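Local coordinates for putative diflavin flavoprotein A 3 (Synechocystis sp., PDB 6H0C) that probably passes electrons from NADH to oxygen, reducing it to water, and comprises here the flavodiiron core, a metallo-beta-lactamase-like domain followed by a flavodoxin-like domain, at residues 194-199 with 245-250; 172-177 with 212-217; 314-319 with 352-357. All coordinates share one frame; numbering follows the deposited sequence.

Interaction 1: residues 194-199 with 245-250; sequences DRRYYF and QQWLSE
The guanidinium of Arg-196 lies nearly flat over one face of the Trp-247 indole. Its CD sits above the centre of the six-membered ring, 3.5 Å from the centroid, as a CH-pi contact. Further out, CZ stands 4.1 Å from the centroid of the five-membered ring, almost on the ring normal, a cation-pi contact, the guanidinium stacked on the indole with planes 27° apart. CG is anti to the backbone N and the chain bends at chi2, which folds it across the ring. The tip then meets Glu-250 in a long salt bridge, Arg-196 NH2 to Glu-250 OE2 at 3.5 Å, while NE pairs with Asp-200 one turn further along its own helix. Phe-199, three positions after Arg-196, turns a face to the edge of Trp-247, T-shaped, with planes at 60°. The same face takes Trp-247 CB at 3.9 Å from the Phe-199 centroid, and Leu-248 CD2 touches Phe-199 CZ at its rim, 3.6 Å away. Tyr-244 adds a second edge-to-face partner to Phe-199. With segment axes 11.7 Å apart and crossing at -38°, bulky aromatics fill the gap in this packing of helix 189-202 of the metallo-beta-lactamase-like domain against helix 237-253, which leads to the flavodoxin-like domain.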
# COMPACT_ATOMS: atom_id res chain seq x y z
N ASP A 194 3.28 -8.34 15.02
CA ASP A 194 3.65 -7.85 13.69
C ASP A 194 2.45 -7.78 12.73
O ASP A 194 2.29 -6.80 11.99
CB ASP A 194 4.74 -8.74 13.10
CG ASP A 194 6.02 -8.68 13.89
OD1 ASP A 194 6.57 -9.76 14.21
OD2 ASP A 194 6.47 -7.56 14.20
N ARG A 195 1.62 -8.81 12.75
CA ARG A 195 0.48 -8.87 11.84
C ARG A 195 -0.58 -7.81 12.17
O ARG A 195 -1.15 -7.20 11.26
CB ARG A 195 -0.13 -10.28 11.86
CG ARG A 195 0.69 -11.27 11.04
CD ARG A 195 0.28 -12.70 11.31
NE ARG A 195 0.78 -13.57 10.26
CZ ARG A 195 0.81 -14.90 10.34
NH1 ARG A 195 0.36 -15.52 11.43
NH2 ARG A 195 1.28 -15.61 9.32
N ARG A 196 -0.81 -7.57 13.46
CA ARG A 196 -1.74 -6.53 13.88
C ARG A 196 -1.20 -5.13 13.54
O ARG A 196 -1.93 -4.27 13.06
CB ARG A 196 -2.04 -6.63 15.38
CG ARG A 196 -2.94 -5.53 15.94
CD ARG A 196 -4.37 -5.72 15.49
NE ARG A 196 -5.10 -4.46 15.39
CZ ARG A 196 -6.06 -4.08 16.23
NH1 ARG A 196 -6.42 -4.87 17.23
NH2 ARG A 196 -6.67 -2.91 16.06
N TYR A 197 0.09 -4.92 13.79
CA TYR A 197 0.70 -3.62 13.52
C TYR A 197 0.66 -3.34 12.02
O TYR A 197 0.41 -2.21 11.59
CB TYR A 197 2.14 -3.60 14.04
CG TYR A 197 2.80 -2.25 13.94
CD1 TYR A 197 2.40 -1.20 14.76
CD2 TYR A 197 3.81 -2.01 13.01
CE1 TYR A 197 3.00 0.05 14.66
CE2 TYR A 197 4.41 -0.77 12.91
CZ TYR A 197 4.00 0.26 13.74
OH TYR A 197 4.59 1.50 13.64
N TYR A 198 0.91 -4.38 11.24
CA TYR A 198 0.84 -4.31 9.79
C TYR A 198 -0.57 -3.89 9.37
O TYR A 198 -0.74 -2.94 8.59
CB TYR A 198 1.23 -5.65 9.17
CG TYR A 198 1.33 -5.66 7.66
CD1 TYR A 198 0.19 -5.86 6.87
CD2 TYR A 198 2.55 -5.49 7.01
CE1 TYR A 198 0.27 -5.89 5.48
CE2 TYR A 198 2.65 -5.52 5.62
CZ TYR A 198 1.51 -5.72 4.86
OH TYR A 198 1.60 -5.75 3.49
N PHE A 199 -1.58 -4.58 9.88
CA PHE A 199 -2.96 -4.21 9.57
C PHE A 199 -3.25 -2.75 9.94
O PHE A 199 -3.79 -1.99 9.13
CB PHE A 199 -3.95 -5.11 10.30
CG PHE A 199 -5.39 -4.74 10.06
CD1 PHE A 199 -6.00 -3.77 10.85
CD2 PHE A 199 -6.12 -5.33 9.05
CE1 PHE A 199 -7.32 -3.41 10.63
CE2 PHE A 199 -7.44 -4.98 8.83
CZ PHE A 199 -8.05 -4.02 9.62
N GLN A 245 -11.19 -9.84 9.74
CA GLN A 245 -12.63 -9.56 9.73
C GLN A 245 -13.04 -8.80 10.99
O GLN A 245 -13.79 -7.83 10.91
CB GLN A 245 -13.44 -10.85 9.60
CG GLN A 245 -13.48 -11.43 8.20
CD GLN A 245 -13.80 -10.37 7.13
OE1 GLN A 245 -14.35 -9.31 7.43
NE2 GLN A 245 -13.47 -10.68 5.88
N GLN A 246 -12.53 -9.24 12.14
CA GLN A 246 -12.84 -8.60 13.41
C GLN A 246 -12.27 -7.18 13.47
O GLN A 246 -12.96 -6.23 13.85
CB GLN A 246 -12.31 -9.43 14.57
CG GLN A 246 -12.55 -8.81 15.92
CD GLN A 246 -11.67 -9.41 16.99
OE1 GLN A 246 -11.19 -10.54 16.85
NE2 GLN A 246 -11.43 -8.66 18.05
N TRP A 247 -11.00 -7.04 13.07
CA TRP A 247 -10.36 -5.72 13.06
C TRP A 247 -11.06 -4.75 12.10
O TRP A 247 -11.26 -3.59 12.44
CB TRP A 247 -8.89 -5.86 12.68
CG TRP A 247 -8.13 -6.71 13.62
CD1 TRP A 247 -8.48 -7.03 14.89
CD2 TRP A 247 -6.90 -7.39 13.35
NE1 TRP A 247 -7.54 -7.85 15.45
CE2 TRP A 247 -6.56 -8.09 14.52
CE3 TRP A 247 -6.05 -7.47 12.24
CZ2 TRP A 247 -5.40 -8.86 14.62
CZ3 TRP A 247 -4.89 -8.23 12.34
CH2 TRP A 247 -4.58 -8.92 13.52
N LEU A 248 -11.42 -5.23 10.92
CA LEU A 248 -12.17 -4.42 9.97
C LEU A 248 -13.51 -3.98 10.56
O LEU A 248 -13.93 -2.83 10.43
CB LEU A 248 -12.39 -5.19 8.67
CG LEU A 248 -11.13 -5.42 7.83
CD1 LEU A 248 -11.35 -6.52 6.79
CD2 LEU A 248 -10.73 -4.11 7.16
N SER A 249 -14.17 -4.92 11.23
CA SER A 249 -15.43 -4.63 11.88
C SER A 249 -15.26 -3.54 12.92
O SER A 249 -16.08 -2.64 13.01
CB SER A 249 -16.00 -5.89 12.53
OG SER A 249 -16.29 -6.86 11.54
N GLU A 250 -14.19 -3.61 13.72
CA GLU A 250 -14.08 -2.62 14.78
C GLU A 250 -13.71 -1.25 14.24
O GLU A 250 -14.12 -0.24 14.81
CB GLU A 250 -13.09 -3.05 15.86
CG GLU A 250 -11.82 -3.70 15.42
CD GLU A 250 -11.06 -4.29 16.60
OE1 GLU A 250 -11.60 -5.22 17.25
OE2 GLU A 250 -9.95 -3.80 16.89

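Interaction 2: residues 172-177 with 212-217; sequences KLFGAH and AALNKL
Leu-173 and Phe-174 meet three side chains of the helical segment 212-217, and every touching residue is buried. Leu-173 works through one methyl: its CD1 lies 3.9 Å from Leu-217 CD1 and 4.0 Å from Ala-213 CB, with Leu-214 CD1 slightly farther off. Ala-213 and Leu-217 are one turn apart, so the methyl sits against the side of the helix that both line. Phe-174 comes tip to tip with Leu-214. Its CZ is 3.8 Å from Leu-214 CG and about as near both methyls, fitting into the fork of the leucine. The contact is wholly apolar and modest, 179 Å² in all, with CA atoms no closer than 9.1 Å between Leu-173 and Leu-214; Leu-173, Phe-174 and Leu-214 span the gap. The CG atoms of Leu-173 and Phe-174, both anti to the carbonyl carbon (chi1 -65° and -68°), direct the two side chains to the helix together. Phe-174 has positive phi (76°), an unusual conformation for a residue other than glycine, at which the chain changes course after Leu-173. Around this first shell, the Phe-174 ring stacks with Tyr-225 and Tyr-244, while Leu-173 O accepts a bond from Thr-170 OG1. The loop follows strand 167-171 of the metallo-beta-lactamase-like domain and faces helix 207-217, whose Leu-217 also rests on strand 143-148 and whose Leu-214 reaches across to Tyr-244 and Leu-248 of helix 237-253.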
# COMPACT_ATOMS: atom_id res chain seq x y z
N LYS A 172 -0.07 -6.87 -0.88
CA LYS A 172 0.04 -6.17 0.38
C LYS A 172 -0.92 -6.70 1.45
O LYS A 172 -0.77 -6.36 2.62
CB LYS A 172 -0.19 -4.67 0.17
CG LYS A 172 0.95 -4.00 -0.58
CD LYS A 172 2.15 -3.74 0.33
CE LYS A 172 3.35 -3.21 -0.46
NZ LYS A 172 4.45 -2.71 0.41
N LEU A 173 -1.88 -7.54 1.07
CA LEU A 173 -2.79 -8.09 2.08
C LEU A 173 -2.19 -9.29 2.83
O LEU A 173 -1.52 -10.14 2.23
CB LEU A 173 -4.11 -8.52 1.43
CG LEU A 173 -4.97 -7.41 0.83
CD1 LEU A 173 -6.13 -7.99 0.03
CD2 LEU A 173 -5.47 -6.51 1.96
N PHE A 174 -2.43 -9.34 4.14
CA PHE A 174 -2.13 -10.51 4.98
C PHE A 174 -0.65 -10.69 5.32
O PHE A 174 -0.24 -11.76 5.77
CB PHE A 174 -2.65 -11.79 4.31
CG PHE A 174 -4.14 -11.87 4.25
CD1 PHE A 174 -4.89 -11.80 5.41
CD2 PHE A 174 -4.79 -12.03 3.05
CE1 PHE A 174 -6.28 -11.88 5.37
CE2 PHE A 174 -6.18 -12.11 3.00
CZ PHE A 174 -6.92 -12.04 4.16
N GLY A 175 0.15 -9.65 5.14
CA GLY A 175 1.58 -9.77 5.35
C GLY A 175 2.03 -9.27 6.71
O GLY A 175 1.22 -8.96 7.58
N ALA A 176 3.34 -9.19 6.88
CA ALA A 176 3.92 -8.70 8.12
C ALA A 176 5.36 -8.31 7.88
O ALA A 176 6.09 -9.02 7.18
CB ALA A 176 3.83 -9.74 9.21
N HIS A 177 5.76 -7.17 8.42
CA HIS A 177 7.13 -6.69 8.26
C HIS A 177 8.00 -7.32 9.32
O HIS A 177 8.22 -6.75 10.38
CB HIS A 177 7.19 -5.17 8.31
CG HIS A 177 6.69 -4.51 7.07
ND1 HIS A 177 7.19 -4.80 5.82
CD2 HIS A 177 5.72 -3.57 6.88
CE1 HIS A 177 6.57 -4.07 4.91
NE2 HIS A 177 5.67 -3.32 5.52
N ALA A 212 -14.03 -5.10 1.14
CA ALA A 212 -14.52 -5.45 -0.19
C ALA A 212 -13.58 -6.47 -0.83
O ALA A 212 -14.02 -7.41 -1.49
CB ALA A 212 -14.65 -4.21 -1.06
N ALA A 213 -12.27 -6.27 -0.62
CA ALA A 213 -11.26 -7.19 -1.13
C ALA A 213 -11.47 -8.58 -0.55
O ALA A 213 -11.52 -9.56 -1.29
CB ALA A 213 -9.85 -6.68 -0.79
N LEU A 214 -11.59 -8.67 0.77
CA LEU A 214 -11.65 -9.99 1.41
C LEU A 214 -12.92 -10.70 1.03
O LEU A 214 -12.98 -11.93 1.00
CB LEU A 214 -11.52 -9.88 2.93
CG LEU A 214 -10.12 -10.07 3.51
CD1 LEU A 214 -9.15 -9.08 2.90
CD2 LEU A 214 -10.14 -9.93 5.04
N ASN A 215 -13.96 -9.92 0.75
CA ASN A 215 -15.20 -10.54 0.32
C ASN A 215 -15.02 -11.24 -1.02
O ASN A 215 -15.49 -12.35 -1.22
CB ASN A 215 -16.33 -9.53 0.24
CG ASN A 215 -17.62 -10.16 -0.22
OD1 ASN A 215 -18.20 -11.00 0.48
ND2 ASN A 215 -18.07 -9.79 -1.42
N LYS A 216 -14.34 -10.58 -1.96
CA LYS A 216 -14.06 -11.20 -3.25
C LYS A 216 -13.17 -12.44 -3.11
O LYS A 216 -13.41 -13.48 -3.73
CB LYS A 216 -13.40 -10.19 -4.19
CG LYS A 216 -14.28 -9.03 -4.64
CD LYS A 216 -13.53 -8.14 -5.62
CE LYS A 216 -14.22 -6.80 -5.86
NZ LYS A 216 -13.59 -5.70 -5.08
N LEU A 217 -12.13 -12.33 -2.28
CA LEU A 217 -11.14 -13.39 -2.13
C LEU A 217 -11.71 -14.65 -1.47
O LEU A 217 -11.17 -15.74 -1.66
CB LEU A 217 -9.95 -12.89 -1.32
CG LEU A 217 -9.21 -11.71 -1.94
CD1 LEU A 217 -8.12 -11.21 -0.99
CD2 LEU A 217 -8.62 -12.12 -3.28

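Interaction 3: residues 314-319 with 352-357; sequences SPTLGG and GEAIDM
Segment 314-319 is an irregular loop that passes the first turn of the helix beginning at Glu-353, with Gly-352 at the N-cap position. The backbones come close: CA to CA is 5.1 Å between Thr-316 and Ala-354, and 5.7 Å between Gly-319 and Glu-353. Gly-318 and Gly-319, both with positive phi, curl the loop back toward the helix start. Gly-319 O lies 3.3 Å from Glu-353 CB. Thr-316 supplies the polar link. Ala-354 N donates to Thr-316 OG1 at 3.1 Å with an N-H...O angle of 151°, so a side chain from a separate loop meets an amide of the helix's first turn. This loop follows strand 309-313 and the helix follows strand 341-348, neighbouring parallel strands of the flavodoxin-like alpha/beta domain; in flavodoxins the loops at these carboxyl ends of the strands bind FMN, and a like role here would be consistent with the family. In Thr-316, OG1 lies anti to the carbonyl carbon (chi1 -59°) and points at the amide, while CG2 faces the Glu-353 carboxylate, 3.6 Å from OE2. Ala-354 CB packs tightly against the loop, 3.1 Å from Pro-315 O and 3.7 Å from Ser-314 OG. That hydroxyl donates to Pro-315 O at 2.8 Å, in the carbonyl plane on a lone pair. Ile-355 brings CG1 beside Ser-314 O, and also packs on Val-344 and Phe-348 of strand 341-348.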
# COMPACT_ATOMS: atom_id res chain seq x y z
N SER A 314 -0.37 17.73 1.15
CA SER A 314 -0.02 18.09 -0.22
C SER A 314 1.45 18.46 -0.37
O SER A 314 2.01 19.16 0.47
CB SER A 314 -0.89 19.25 -0.72
OG SER A 314 -0.54 19.66 -2.03
N PRO A 315 2.09 17.98 -1.46
CA PRO A 315 3.39 18.52 -1.86
C PRO A 315 3.18 19.84 -2.60
O PRO A 315 2.04 20.27 -2.81
CB PRO A 315 3.93 17.45 -2.80
CG PRO A 315 2.69 16.91 -3.47
CD PRO A 315 1.61 16.94 -2.39
N THR A 316 4.28 20.48 -2.99
CA THR A 316 4.20 21.68 -3.80
C THR A 316 4.93 21.45 -5.12
O THR A 316 6.10 21.06 -5.14
CB THR A 316 4.78 22.89 -3.08
OG1 THR A 316 4.06 23.10 -1.86
CG2 THR A 316 4.68 24.14 -3.96
N LEU A 317 4.22 21.66 -6.23
CA LEU A 317 4.76 21.38 -7.55
C LEU A 317 4.68 22.64 -8.40
O LEU A 317 3.60 23.07 -8.80
CB LEU A 317 4.00 20.23 -8.22
CG LEU A 317 3.93 18.92 -7.43
CD1 LEU A 317 3.10 17.87 -8.16
CD2 LEU A 317 5.32 18.37 -7.10
N GLY A 318 5.84 23.24 -8.65
CA GLY A 318 5.89 24.50 -9.36
C GLY A 318 5.16 25.61 -8.63
O GLY A 318 4.43 26.39 -9.24
N GLY A 319 5.33 25.67 -7.32
CA GLY A 319 4.71 26.71 -6.51
C GLY A 319 3.24 26.50 -6.21
O GLY A 319 2.61 27.33 -5.56
N GLY A 352 6.97 25.81 -0.08
CA GLY A 352 5.84 25.08 0.46
C GLY A 352 4.52 25.82 0.32
O GLY A 352 3.70 25.84 1.25
N GLU A 353 4.31 26.44 -0.83
CA GLU A 353 3.14 27.29 -1.06
C GLU A 353 1.82 26.53 -1.04
O GLU A 353 0.79 27.10 -0.70
CB GLU A 353 3.28 28.02 -2.39
CG GLU A 353 4.36 29.11 -2.40
CD GLU A 353 5.76 28.58 -2.71
OE1 GLU A 353 6.71 29.40 -2.75
OE2 GLU A 353 5.91 27.35 -2.92
N ALA A 354 1.84 25.25 -1.41
CA ALA A 354 0.61 24.45 -1.38
C ALA A 354 0.04 24.37 0.05
O ALA A 354 -1.17 24.46 0.25
CB ALA A 354 0.88 23.05 -1.93
N ILE A 355 0.92 24.23 1.03
CA ILE A 355 0.52 24.15 2.43
C ILE A 355 -0.06 25.48 2.91
O ILE A 355 -1.11 25.51 3.58
CB ILE A 355 1.71 23.73 3.32
CG1 ILE A 355 2.18 22.33 2.92
CG2 ILE A 355 1.32 23.78 4.79
CD1 ILE A 355 3.46 21.89 3.58
N ASP A 356 0.61 26.58 2.57
CA ASP A 356 0.11 27.90 2.90
C ASP A 356 -1.27 28.13 2.27
O ASP A 356 -2.20 28.61 2.93
CB ASP A 356 1.08 28.99 2.45
CG ASP A 356 2.45 28.87 3.11
OD1 ASP A 356 2.55 28.30 4.22
OD2 ASP A 356 3.44 29.36 2.51
N MET A 357 -1.41 27.77 0.99
CA MET A 357 -2.67 27.95 0.27
C MET A 357 -3.81 27.23 1.00
O MET A 357 -4.85 27.82 1.29
CB MET A 357 -2.54 27.45 -1.17
CG MET A 357 -3.76 27.69 -2.04
SD MET A 357 -5.04 26.43 -1.88
CE MET A 357 -4.21 24.97 -2.54

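Interactions 1 and 2 form one continuous cluster, their centres 11 Å apart. Tyr-198 ties them, its OH at 2.6 Å from Lys-172 O in a probable hydrogen bond and its ring packed on Gly-175 and Ala-176. Their segments alternate along the chain, and together they pack helices 189-202, 207-217 and 237-253 around the loop 172-177. Within that loop, Lys-172 touches His-83, and its NZ hydrogen-bonds His-229 and a citrate ion probably brought in by crystallisation, consistent with this being the end of the domain where relatives hold their diiron site. Interaction 3 belongs to the flavodoxin-like domain, its centre about 34 Å from each of the other centres and its nearest atoms about 20 Å from those of interaction 2.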